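Local coordinates for Tlr1174 protein (Synechococcus elongatus, PDB 2OZT) that catalyses the metal-dependent dehydration of 2-succinyl-6-hydroxy-2,4-cyclohexadiene-1-carboxylate (SHCHC) to 2-succinylbenzoate, a step on the way to phylloquinone, at residues P69-T73 and P74-A78; W95-V98 and G99-Y103; Q126-R130 and G131-F135; A282-H285 and L286-T289; T311-A314 and Y315-W319. All coordinates share one frame; numbering follows the deposited sequence.

Contact 1. Residues P69-T73 and P74-A78; sequences PGHLT and PEIMA
Thr73 holds the first turn of helix 74-77 with two polar atoms of its own. Its side-chain OG1 accepts from Ile76 N at 3.0 Å, close to straight at 165°, and its carbonyl O takes Met77 N, also at 3.0 Å. The hydroxyl is in place because chi1 of 60° sets OG1 between the backbone N and the carbonyl carbon, facing the start of the helix. Glu75 folds back beside it, its CG 3.1 Å from Thr73 OG1.

The apolar contacts gather round Ile76, whose two branches go separate ways. CG2 packs against the proline ring, 3.7 Å from Pro69 CD, and also meets Leu72 CD2 at 4.0 Å, with the two side chains crossing at about a right angle. CD1 lies over one face of the His71 ring in a CH-pi contact, 4.1 Å from the centroid and displaced toward the rim. The contact buries His71 O and Thr73 N, and neither has a partner in the model.

Residues 71-72 form the edge strand of the N-terminal sheet, where the backbone of Leu72 bonds to Leu3. From there Leu72 CD2 reaches past the cap to CG of Met77, a selenomethionine, at 4.2 Å. An N-cap threonine followed by proline, with Leu72 and Met77 flanking the cap and touching, combines a capped helix start with a hydrophobic staple.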
# COMPACT_ATOMS: atom_id res chain seq x y z
N PRO A 69 0.84 27.96 -8.61
CA PRO A 69 0.06 28.88 -9.45
C PRO A 69 -1.36 28.39 -9.73
O PRO A 69 -1.63 27.20 -9.64
CB PRO A 69 0.85 28.91 -10.76
CG PRO A 69 2.23 28.50 -10.38
CD PRO A 69 2.06 27.50 -9.29
N GLY A 70 -2.26 29.31 -10.09
CA GLY A 70 -3.64 28.98 -10.43
C GLY A 70 -3.82 28.21 -11.73
O GLY A 70 -4.92 27.73 -12.02
N HIS A 71 -2.75 28.11 -12.52
CA HIS A 71 -2.77 27.33 -13.76
C HIS A 71 -1.61 26.33 -13.76
O HIS A 71 -0.45 26.72 -13.59
CB HIS A 71 -2.65 28.25 -14.97
CG HIS A 71 -1.26 28.77 -15.17
ND1 HIS A 71 -0.61 29.55 -14.25
CD2 HIS A 71 -0.38 28.57 -16.18
CE1 HIS A 71 0.60 29.83 -14.68
NE2 HIS A 71 0.77 29.25 -15.85
N LEU A 72 -1.93 25.07 -14.00
CA LEU A 72 -0.93 24.02 -13.96
C LEU A 72 -0.38 23.68 -15.34
O LEU A 72 -1.11 23.68 -16.33
CB LEU A 72 -1.51 22.73 -13.34
CG LEU A 72 -1.92 22.72 -11.87
CD1 LEU A 72 -2.69 21.43 -11.58
CD2 LEU A 72 -0.70 22.84 -10.96
N THR A 73 0.90 23.35 -15.36
CA THR A 73 1.59 22.83 -16.55
C THR A 73 2.51 21.74 -16.02
O THR A 73 2.78 21.72 -14.84
CB THR A 73 2.49 23.92 -17.19
OG1 THR A 73 3.47 24.34 -16.23
CG2 THR A 73 1.67 25.12 -17.65
N PRO A 74 3.02 20.85 -16.90
CA PRO A 74 4.04 19.86 -16.52
C PRO A 74 5.28 20.46 -15.84
O PRO A 74 5.79 19.89 -14.85
CB PRO A 74 4.41 19.20 -17.86
CG PRO A 74 3.15 19.33 -18.65
CD PRO A 74 2.59 20.67 -18.30
N GLU A 75 5.74 21.60 -16.34
CA GLU A 75 6.88 22.27 -15.72
C GLU A 75 6.57 22.78 -14.29
O GLU A 75 7.39 22.62 -13.37
CB GLU A 75 7.45 23.37 -16.63
CG GLU A 75 6.42 24.35 -17.21
CD GLU A 75 5.86 23.98 -18.61
OE1 GLU A 75 5.54 22.79 -18.88
OE2 GLU A 75 5.69 24.92 -19.44
N ILE A 76 5.37 23.33 -14.09
CA ILE A 76 4.94 23.70 -12.72
C ILE A 76 4.87 22.44 -11.82
O ILE A 76 5.37 22.45 -10.68
CB ILE A 76 3.61 24.48 -12.75
CG1 ILE A 76 3.88 25.92 -13.24
CG2 ILE A 76 2.92 24.49 -11.35
CD1 ILE A 76 2.64 26.66 -13.63
N MSE A 77 4.31 21.36 -12.32
CA MSE A 77 4.23 20.14 -11.51
C MSE A 77 5.59 19.52 -11.21
O MSE A 77 5.77 18.87 -10.17
CB MSE A 77 3.25 19.14 -12.09
CG MSE A 77 1.81 19.61 -11.93
SE MSE A 77 0.56 18.39 -12.71
CE MSE A 77 1.31 18.36 -14.52
N ALA A 78 6.57 19.77 -12.08
CA ALA A 78 7.94 19.32 -11.82
C ALA A 78 8.59 20.05 -10.65
O ALA A 78 9.60 19.57 -10.11
CB ALA A 78 8.80 19.43 -13.11

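Contact 2. Residues W95-V98 and G99-Y103; sequences WQSV and GRLPY
Ser97 closes helix 85-97 and meets the following loop at both its side chain and its carbonyl. Tyr103 OH packs against Ser97 CA (3.1 Å) and CB (3.3 Å). Leu101 approaches the same methylene, CD2 to Ser97 CB 3.8 Å, while that CD2 also rests over a face of the Tyr103 ring. The serine hydroxyl is turned to other partners: OG bonds to Ala94 O one turn back and to Tyr44 N of strand 42-47.

Ser97 O accepts from Arg100 N at 2.9 Å, the donor standing above the carbonyl plane. This bond closes a type II beta turn with Val98 and Gly99 at its corners; Gly99 has the positive phi of 72° that suits glycine at the third position, and the chain thereby leaves the helix. A water takes the N-H of Leu101 and gives Ser97 O a second, weak bond.

Arg100 turns back along the helix end. Its chain is extended from CG to NE (chi3 -180°), which carries NH1 to Gln96 O at 2.7 Å; the carbonyl oxygen lies at the guanidinium edge, near its plane. The Gln96 side chain runs alongside, pointing the same way, its amide plane 21° from that of the guanidinium. Val98 packs on Leu3 and Leu35 of the N-terminal sheet.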
# COMPACT_ATOMS: atom_id res chain seq x y z
N TRP A 95 -3.56 14.97 -13.37
CA TRP A 95 -3.24 15.49 -14.74
C TRP A 95 -3.57 14.42 -15.77
O TRP A 95 -4.19 14.69 -16.80
CB TRP A 95 -1.76 15.82 -14.81
CG TRP A 95 -1.35 16.51 -16.10
CD1 TRP A 95 -0.77 15.92 -17.19
CD2 TRP A 95 -1.45 17.90 -16.39
NE1 TRP A 95 -0.52 16.87 -18.16
CE2 TRP A 95 -0.94 18.09 -17.70
CE3 TRP A 95 -1.94 19.01 -15.69
CZ2 TRP A 95 -0.89 19.36 -18.31
CZ3 TRP A 95 -1.89 20.29 -16.31
CH2 TRP A 95 -1.37 20.43 -17.61
N GLN A 96 -3.15 13.20 -15.49
CA GLN A 96 -3.31 12.14 -16.49
C GLN A 96 -4.77 11.79 -16.70
O GLN A 96 -5.15 11.32 -17.79
CB GLN A 96 -2.48 10.93 -16.09
CG GLN A 96 -0.96 11.16 -16.22
CD GLN A 96 -0.49 11.59 -17.64
OE1 GLN A 96 -1.01 11.12 -18.65
NE2 GLN A 96 0.49 12.48 -17.69
N SER A 97 -5.62 12.03 -15.69
CA SER A 97 -7.05 11.72 -15.80
C SER A 97 -7.89 12.70 -16.63
O SER A 97 -9.01 12.35 -16.96
CB SER A 97 -7.70 11.56 -14.41
OG SER A 97 -7.88 12.84 -13.76
N VAL A 98 -7.37 13.90 -16.88
CA VAL A 98 -8.18 14.95 -17.54
C VAL A 98 -8.62 14.45 -18.92
O VAL A 98 -7.77 14.17 -19.78
CB VAL A 98 -7.43 16.28 -17.68
CG1 VAL A 98 -8.25 17.32 -18.49
CG2 VAL A 98 -7.12 16.89 -16.28
N GLY A 99 -9.94 14.37 -19.08
CA GLY A 99 -10.55 13.92 -20.34
C GLY A 99 -10.39 12.43 -20.59
O GLY A 99 -10.65 11.95 -21.71
N ARG A 100 -9.99 11.68 -19.56
CA ARG A 100 -9.81 10.21 -19.68
C ARG A 100 -10.72 9.40 -18.75
O ARG A 100 -10.65 8.16 -18.72
CB ARG A 100 -8.33 9.84 -19.49
CG ARG A 100 -7.40 10.40 -20.57
CD ARG A 100 -6.00 9.80 -20.47
NE ARG A 100 -5.07 10.31 -21.49
CZ ARG A 100 -4.24 11.35 -21.33
NH1 ARG A 100 -4.20 12.02 -20.19
NH2 ARG A 100 -3.45 11.73 -22.33
N LEU A 101 -11.56 10.08 -17.97
CA LEU A 101 -12.47 9.42 -17.05
C LEU A 101 -13.82 9.10 -17.67
O LEU A 101 -14.32 9.89 -18.51
CB LEU A 101 -12.70 10.30 -15.81
CG LEU A 101 -11.43 10.65 -15.02
CD1 LEU A 101 -11.81 11.60 -13.87
CD2 LEU A 101 -10.84 9.35 -14.46
N PRO A 102 -14.45 7.99 -17.26
CA PRO A 102 -13.95 7.02 -16.25
C PRO A 102 -12.97 5.99 -16.82
O PRO A 102 -12.99 5.72 -18.01
CB PRO A 102 -15.21 6.29 -15.84
CG PRO A 102 -16.04 6.29 -17.18
CD PRO A 102 -15.78 7.61 -17.79
N TYR A 103 -12.17 5.38 -15.95
CA TYR A 103 -11.12 4.46 -16.38
C TYR A 103 -11.61 3.04 -16.50
O TYR A 103 -12.48 2.63 -15.75
CB TYR A 103 -10.00 4.42 -15.33
CG TYR A 103 -9.08 5.60 -15.31
CD1 TYR A 103 -8.73 6.20 -14.09
CD2 TYR A 103 -8.50 6.08 -16.47
CE1 TYR A 103 -7.84 7.23 -14.05
CE2 TYR A 103 -7.62 7.11 -16.46
CZ TYR A 103 -7.28 7.70 -15.24
OH TYR A 103 -6.38 8.71 -15.27
O HOH W 1 -12.22 13.09 -17.60

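Contact 3. Residues Q126-R130 and G131-F135; sequences QSWQR and GQTTF. With PO4 (phosphate ion), chain B.
Trp128 meets Thr133 and Phe135 with different parts of its indole. Thr133 CG2 sits over one face of the six-membered ring, a CH-pi contact 3.9 Å from the centroid. Phe135 comes in at the rim, CE2 to Trp128 CE3 3.7 Å, each ring presenting its edge to the other. With CG anti to the backbone N (chi1 -173°), the indole swings over the residues after the helix.

Behind them, Gln132 N reaches Ser127 O at 3.0 Å and Gly131 N reaches Trp128 O at 2.8 Å; Arg130 N comes to Ser127 O from the opposite face of its plane. A water donates to Ser127 OG and Gln132 OE1, while Gln132 NE2 bonds to Ile110 O. Buried Gln132 O has no N-H or O-H partner, only a CA-H...O contact from Trp128 CA at 3.3 Å.

Farther out, Thr134 OG1, with one proton to share, lies 3.0 Å from both O1 and O3 of a phosphate, probably from the crystallisation liquor, that Arg165, His294 and Ala295 also bind. With Gly131 as C-prime residue, the backbone bonds make a Schellman motif that ends the helix of a beta-alpha-beta unit in the enolase-type barrel and turns the chain into its second strand, 134-138.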
# COMPACT_ATOMS: atom_id res chain seq x y z
N GLN A 126 -14.63 -17.73 5.25
CA GLN A 126 -15.57 -16.91 4.48
C GLN A 126 -14.83 -16.23 3.36
O GLN A 126 -15.37 -16.13 2.25
CB GLN A 126 -16.24 -15.91 5.42
CG GLN A 126 -17.22 -14.98 4.75
CD GLN A 126 -18.58 -15.62 4.47
OE1 GLN A 126 -18.83 -16.78 4.83
NE2 GLN A 126 -19.45 -14.86 3.83
N SER A 127 -13.59 -15.77 3.61
CA SER A 127 -12.82 -15.16 2.53
C SER A 127 -12.49 -16.15 1.41
O SER A 127 -12.64 -15.83 0.22
CB SER A 127 -11.52 -14.54 3.06
OG SER A 127 -11.83 -13.52 3.98
N TRP A 128 -12.08 -17.36 1.76
CA TRP A 128 -11.85 -18.42 0.78
C TRP A 128 -13.12 -18.68 -0.04
O TRP A 128 -13.08 -18.79 -1.29
CB TRP A 128 -11.39 -19.68 1.52
CG TRP A 128 -10.98 -20.77 0.57
CD1 TRP A 128 -11.81 -21.71 -0.00
CD2 TRP A 128 -9.68 -21.00 0.02
NE1 TRP A 128 -11.10 -22.52 -0.84
CE2 TRP A 128 -9.78 -22.12 -0.85
CE3 TRP A 128 -8.41 -20.43 0.22
CZ2 TRP A 128 -8.68 -22.64 -1.53
CZ3 TRP A 128 -7.33 -20.93 -0.47
CH2 TRP A 128 -7.45 -22.05 -1.32
N GLN A 129 -14.24 -18.76 0.66
CA GLN A 129 -15.51 -19.06 -0.03
C GLN A 129 -15.99 -17.94 -0.93
O GLN A 129 -16.93 -18.18 -1.73
CB GLN A 129 -16.57 -19.49 1.01
CG GLN A 129 -16.20 -20.83 1.65
CD GLN A 129 -17.13 -21.20 2.79
OE1 GLN A 129 -18.30 -20.80 2.80
NE2 GLN A 129 -16.63 -22.01 3.74
N ARG A 130 -15.38 -16.75 -0.81
CA ARG A 130 -15.64 -15.63 -1.74
C ARG A 130 -14.48 -15.45 -2.73
O ARG A 130 -14.37 -14.42 -3.41
CB ARG A 130 -15.88 -14.34 -0.96
CG ARG A 130 -17.05 -14.40 0.03
CD ARG A 130 -18.42 -14.75 -0.59
NE ARG A 130 -19.50 -14.59 0.40
CZ ARG A 130 -20.22 -13.48 0.58
NH1 ARG A 130 -20.03 -12.41 -0.20
NH2 ARG A 130 -21.15 -13.45 1.53
N GLY A 131 -13.63 -16.46 -2.82
CA GLY A 131 -12.61 -16.57 -3.86
C GLY A 131 -11.25 -15.95 -3.56
O GLY A 131 -10.40 -15.89 -4.45
N GLN A 132 -11.02 -15.56 -2.29
CA GLN A 132 -9.67 -15.06 -1.91
C GLN A 132 -8.82 -16.22 -1.45
O GLN A 132 -9.25 -16.98 -0.59
CB GLN A 132 -9.80 -14.00 -0.83
CG GLN A 132 -10.57 -12.78 -1.32
CD GLN A 132 -10.76 -11.81 -0.22
OE1 GLN A 132 -11.74 -11.88 0.55
NE2 GLN A 132 -9.83 -10.90 -0.11
N THR A 133 -7.62 -16.34 -1.99
CA THR A 133 -6.79 -17.52 -1.77
C THR A 133 -5.43 -17.15 -1.19
O THR A 133 -4.65 -18.05 -0.85
CB THR A 133 -6.62 -18.36 -3.06
OG1 THR A 133 -6.07 -17.54 -4.08
CG2 THR A 133 -7.97 -18.94 -3.47
N THR A 134 -5.16 -15.85 -1.05
CA THR A 134 -3.93 -15.38 -0.38
C THR A 134 -4.36 -14.61 0.84
O THR A 134 -5.36 -13.87 0.80
CB THR A 134 -3.15 -14.43 -1.30
OG1 THR A 134 -2.74 -15.18 -2.46
CG2 THR A 134 -1.92 -13.86 -0.62
N PHE A 135 -3.63 -14.84 1.94
CA PHE A 135 -3.98 -14.29 3.24
C PHE A 135 -2.79 -13.61 3.86
O PHE A 135 -1.65 -13.98 3.56
CB PHE A 135 -4.38 -15.46 4.19
CG PHE A 135 -5.61 -16.18 3.71
CD1 PHE A 135 -6.86 -15.75 4.08
CD2 PHE A 135 -5.49 -17.25 2.84
CE1 PHE A 135 -8.01 -16.39 3.61
CE2 PHE A 135 -6.64 -17.92 2.37
CZ PHE A 135 -7.90 -17.45 2.73
P PO4 B . 0.17 -14.27 -4.44
O1 PO4 B . -1.22 -13.81 -4.72
O2 PO4 B . 0.84 -13.15 -3.73
O3 PO4 B . 0.08 -15.48 -3.50
O4 PO4 B . 1.11 -14.72 -5.55
O HOH W 2 -12.16 -11.11 2.99

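Contact 4. Residues A282-H285 and L286-T289; sequences AIFH and LLET
Leu287 packs back against Phe284 and Ile283. Its CD1 hangs over one face of the Phe284 ring, 4.5 Å from CD1 there, and its CG comes within 4.3 Å of Ile283 CG2. Leu286 leans back along the helix too: chi1 of -71° puts CG beside its own backbone N, where it rests 3.4 Å from Ala282 O. His285 goes the other way, CG anti to the backbone N (chi1 167°), which sends the imidazole off the helix.

Glu288 bends at chi2 (-70°), bringing its carboxylate back beside the helix, where one water donates to both OE2 and Phe284 O; OE2 also forms a salt bridge with Arg106. A second water joins His285 O to Thr289 OG1. Leu287 N bonds to Ile283 O at 2.9 Å. Glu288 N makes its better bond to His285 O at 3.0 Å and only a weak one to Phe284 O, so the winding tightens toward three-residue spacing.

In helix 277-290 the Ile283 side chain lies about 7 Å from that of Lys245, the predicted proton acceptor, and touches Phe89 of helix 85-97 and Thr246 of helix 246-249; Phe284 and Leu287 share Leu296, and the His285 ring stacks on Tyr103.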
# COMPACT_ATOMS: atom_id res chain seq x y z
N ALA A 282 -7.44 5.45 -9.40
CA ALA A 282 -6.22 5.80 -10.10
C ALA A 282 -5.18 4.68 -10.05
O ALA A 282 -4.48 4.43 -11.04
CB ALA A 282 -5.61 7.05 -9.50
N ILE A 283 -5.06 4.02 -8.89
CA ILE A 283 -4.11 2.93 -8.78
C ILE A 283 -4.54 1.74 -9.64
O ILE A 283 -3.72 1.16 -10.34
CB ILE A 283 -3.94 2.52 -7.29
CG1 ILE A 283 -3.27 3.65 -6.52
CG2 ILE A 283 -3.08 1.26 -7.20
CD1 ILE A 283 -3.34 3.45 -4.94
N PHE A 284 -5.82 1.36 -9.55
CA PHE A 284 -6.30 0.29 -10.43
C PHE A 284 -6.07 0.62 -11.92
O PHE A 284 -5.77 -0.29 -12.71
CB PHE A 284 -7.75 -0.10 -10.15
CG PHE A 284 -7.88 -1.08 -9.00
CD1 PHE A 284 -7.49 -0.72 -7.71
CD2 PHE A 284 -8.41 -2.34 -9.21
CE1 PHE A 284 -7.61 -1.64 -6.65
CE2 PHE A 284 -8.55 -3.24 -8.19
CZ PHE A 284 -8.16 -2.91 -6.89
N HIS A 285 -6.19 1.89 -12.33
CA HIS A 285 -5.86 2.25 -13.71
C HIS A 285 -4.38 1.95 -13.98
O HIS A 285 -4.01 1.43 -15.04
CB HIS A 285 -6.16 3.74 -13.90
CG HIS A 285 -5.59 4.34 -15.16
ND1 HIS A 285 -5.98 3.95 -16.42
CD2 HIS A 285 -4.65 5.29 -15.34
CE1 HIS A 285 -5.30 4.62 -17.33
NE2 HIS A 285 -4.49 5.46 -16.70
N LEU A 286 -3.51 2.38 -13.06
CA LEU A 286 -2.09 2.12 -13.25
C LEU A 286 -1.77 0.60 -13.33
O LEU A 286 -0.88 0.18 -14.05
CB LEU A 286 -1.29 2.73 -12.09
CG LEU A 286 -1.24 4.28 -12.15
CD1 LEU A 286 -0.87 4.87 -10.80
CD2 LEU A 286 -0.21 4.70 -13.21
N LEU A 287 -2.52 -0.21 -12.57
CA LEU A 287 -2.33 -1.65 -12.62
C LEU A 287 -2.65 -2.25 -13.99
O LEU A 287 -2.22 -3.37 -14.27
CB LEU A 287 -3.17 -2.32 -11.54
CG LEU A 287 -2.77 -1.98 -10.06
CD1 LEU A 287 -3.67 -2.65 -9.05
CD2 LEU A 287 -1.31 -2.35 -9.80
N GLU A 288 -3.41 -1.54 -14.83
CA GLU A 288 -3.63 -2.06 -16.21
C GLU A 288 -2.30 -2.05 -16.98
O GLU A 288 -2.12 -2.86 -17.89
CB GLU A 288 -4.65 -1.21 -16.97
CG GLU A 288 -6.09 -1.29 -16.46
CD GLU A 288 -6.70 -2.64 -16.75
OE1 GLU A 288 -6.80 -3.02 -17.95
OE2 GLU A 288 -7.05 -3.36 -15.80
N THR A 289 -1.40 -1.14 -16.63
CA THR A 289 -0.04 -1.14 -17.19
C THR A 289 0.88 -2.12 -16.45
O THR A 289 1.51 -2.97 -17.08
CB THR A 289 0.52 0.27 -17.24
OG1 THR A 289 -0.26 1.06 -18.17
CG2 THR A 289 2.01 0.25 -17.67
O HOH W 3 -7.18 -2.57 -13.26
O HOH W 4 -2.52 2.23 -17.12

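Contact 5. Residues T311-A314 and Y315-W319; sequences TLTA and YERLW
Tyr315 stands one turn beyond Thr311, the N-cap of helix 312-320, whose OG1 accepts from Ala314 N at 3.1 Å; from there the segment continues as a regular alpha-helix. The tyrosine ring turns its edge to the cap, CD1 lying 3.4 Å from Thr311 O. With CG beside the backbone N (chi1 -76°), the ring leans back toward the start of the helix, where it packs on Leu101 and Leu309 and meets Ile278 and Thr281 of helix 277-290.

Glu316 follows with its N-H directed at Leu312 O, 3.1 Å away and in the carbonyl plane. Its side chain bends at chi2 and leads away from the first turn to partners in the N-terminal sheet: OE2 makes a salt bridge with Arg34, and OE1 bonds to Tyr44 OH. Both carboxylate oxygens are therefore engaged.

Arg317 N bonds to Thr313 O at 2.8 Å. Its chain bends at chi3 (-114°), folding the guanidinium back on the preceding turn with one face over Ala314 CA, NH2 to CA 3.8 Å. NH1 passes Thr313 OG1 at 3.9 Å, and the two side chains cross at a slant.

Leu318 continues the ladder with a longer bond, its N 3.2 Å from Ala314 O, and its side chain touches Ile278. The indole of Trp319 makes cation-pi contacts with Arg8 and Arg34 of strands 3-20 and 23-36, while its backbone N bonds to Tyr315 O at 3.0 Å.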
# COMPACT_ATOMS: atom_id res chain seq x y z
N THR A 311 -18.08 6.06 -13.17
CA THR A 311 -18.70 7.11 -13.97
C THR A 311 -18.10 8.46 -13.62
O THR A 311 -17.63 8.67 -12.50
CB THR A 311 -20.24 7.19 -13.75
OG1 THR A 311 -20.50 7.59 -12.40
CG2 THR A 311 -20.93 5.85 -14.03
N LEU A 312 -18.09 9.38 -14.58
CA LEU A 312 -17.63 10.74 -14.32
C LEU A 312 -18.52 11.47 -13.29
O LEU A 312 -18.01 12.20 -12.43
CB LEU A 312 -17.53 11.53 -15.62
CG LEU A 312 -16.86 12.91 -15.67
CD1 LEU A 312 -15.62 13.05 -14.78
CD2 LEU A 312 -16.50 13.23 -17.11
N THR A 313 -19.82 11.24 -13.35
CA THR A 313 -20.73 11.83 -12.36
C THR A 313 -20.42 11.38 -10.93
O THR A 313 -20.62 12.15 -9.98
CB THR A 313 -22.19 11.50 -12.67
OG1 THR A 313 -22.36 10.08 -12.68
CG2 THR A 313 -22.58 12.08 -14.01
N ALA A 314 -19.93 10.15 -10.77
CA ALA A 314 -19.56 9.65 -9.45
C ALA A 314 -18.42 10.48 -8.84
O ALA A 314 -18.42 10.74 -7.62
CB ALA A 314 -19.15 8.18 -9.49
N TYR A 315 -17.46 10.89 -9.67
CA TYR A 315 -16.41 11.79 -9.21
C TYR A 315 -17.02 13.12 -8.82
O TYR A 315 -16.68 13.69 -7.78
CB TYR A 315 -15.37 12.05 -10.30
CG TYR A 315 -14.39 10.91 -10.53
CD1 TYR A 315 -14.70 9.86 -11.39
CD2 TYR A 315 -13.14 10.94 -9.96
CE1 TYR A 315 -13.81 8.83 -11.63
CE2 TYR A 315 -12.22 9.91 -10.19
CZ TYR A 315 -12.56 8.85 -11.03
OH TYR A 315 -11.66 7.83 -11.28
N GLU A 316 -17.90 13.64 -9.69
CA GLU A 316 -18.52 14.94 -9.42
C GLU A 316 -19.34 14.94 -8.13
O GLU A 316 -19.28 15.91 -7.38
CB GLU A 316 -19.35 15.43 -10.61
CG GLU A 316 -18.48 15.95 -11.79
CD GLU A 316 -17.93 17.39 -11.60
OE1 GLU A 316 -17.30 17.74 -10.54
OE2 GLU A 316 -18.10 18.20 -12.55
N ARG A 317 -20.08 13.86 -7.87
CA ARG A 317 -20.82 13.70 -6.60
C ARG A 317 -19.89 13.75 -5.39
O ARG A 317 -20.19 14.41 -4.39
CB ARG A 317 -21.61 12.39 -6.55
CG ARG A 317 -22.90 12.35 -7.41
CD ARG A 317 -23.73 11.08 -7.10
NE ARG A 317 -23.81 10.16 -8.25
CZ ARG A 317 -23.21 8.97 -8.33
NH1 ARG A 317 -23.37 8.25 -9.43
NH2 ARG A 317 -22.45 8.51 -7.34
N LEU A 318 -18.75 13.05 -5.50
CA LEU A 318 -17.81 12.96 -4.39
C LEU A 318 -17.29 14.37 -4.11
O LEU A 318 -17.29 14.82 -2.97
CB LEU A 318 -16.66 12.01 -4.76
CG LEU A 318 -15.73 11.47 -3.67
CD1 LEU A 318 -16.51 10.76 -2.55
CD2 LEU A 318 -14.80 10.47 -4.29
N TRP A 319 -16.90 15.06 -5.17
CA TRP A 319 -16.38 16.42 -5.06
C TRP A 319 -17.42 17.38 -4.46
O TRP A 319 -17.10 18.16 -3.56
CB TRP A 319 -15.91 16.91 -6.44
CG TRP A 319 -15.43 18.33 -6.46
CD1 TRP A 319 -16.14 19.44 -6.90
CD2 TRP A 319 -14.16 18.82 -6.06
NE1 TRP A 319 -15.38 20.57 -6.75
CE2 TRP A 319 -14.15 20.22 -6.24
CE3 TRP A 319 -13.00 18.20 -5.53
CZ2 TRP A 319 -13.05 21.02 -5.94
CZ3 TRP A 319 -11.90 19.00 -5.24
CH2 TRP A 319 -11.93 20.39 -5.47

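In the fold
The contacts follow one another along the chain in series. Contacts 1 and 2 lie at the N-terminal domain, centres about 17 Å apart, joined where Trp95 packs on Leu72, Pro74 and Met77. Contact 2 is the meeting point: its centre is about 12 Å from those of contacts 4 and 5, with Tyr103 reaching His285 of helix 277-290 and Leu101 reaching Tyr315 of helix 312-320. The loop after helix 85-97 thus ties the N-terminal domain to two later helices, and the C-terminal helix turns back onto the N-terminal sheet. Contact 3, in the barrel, has its centre about 44 Å from that of contact 1, across the chain's centre.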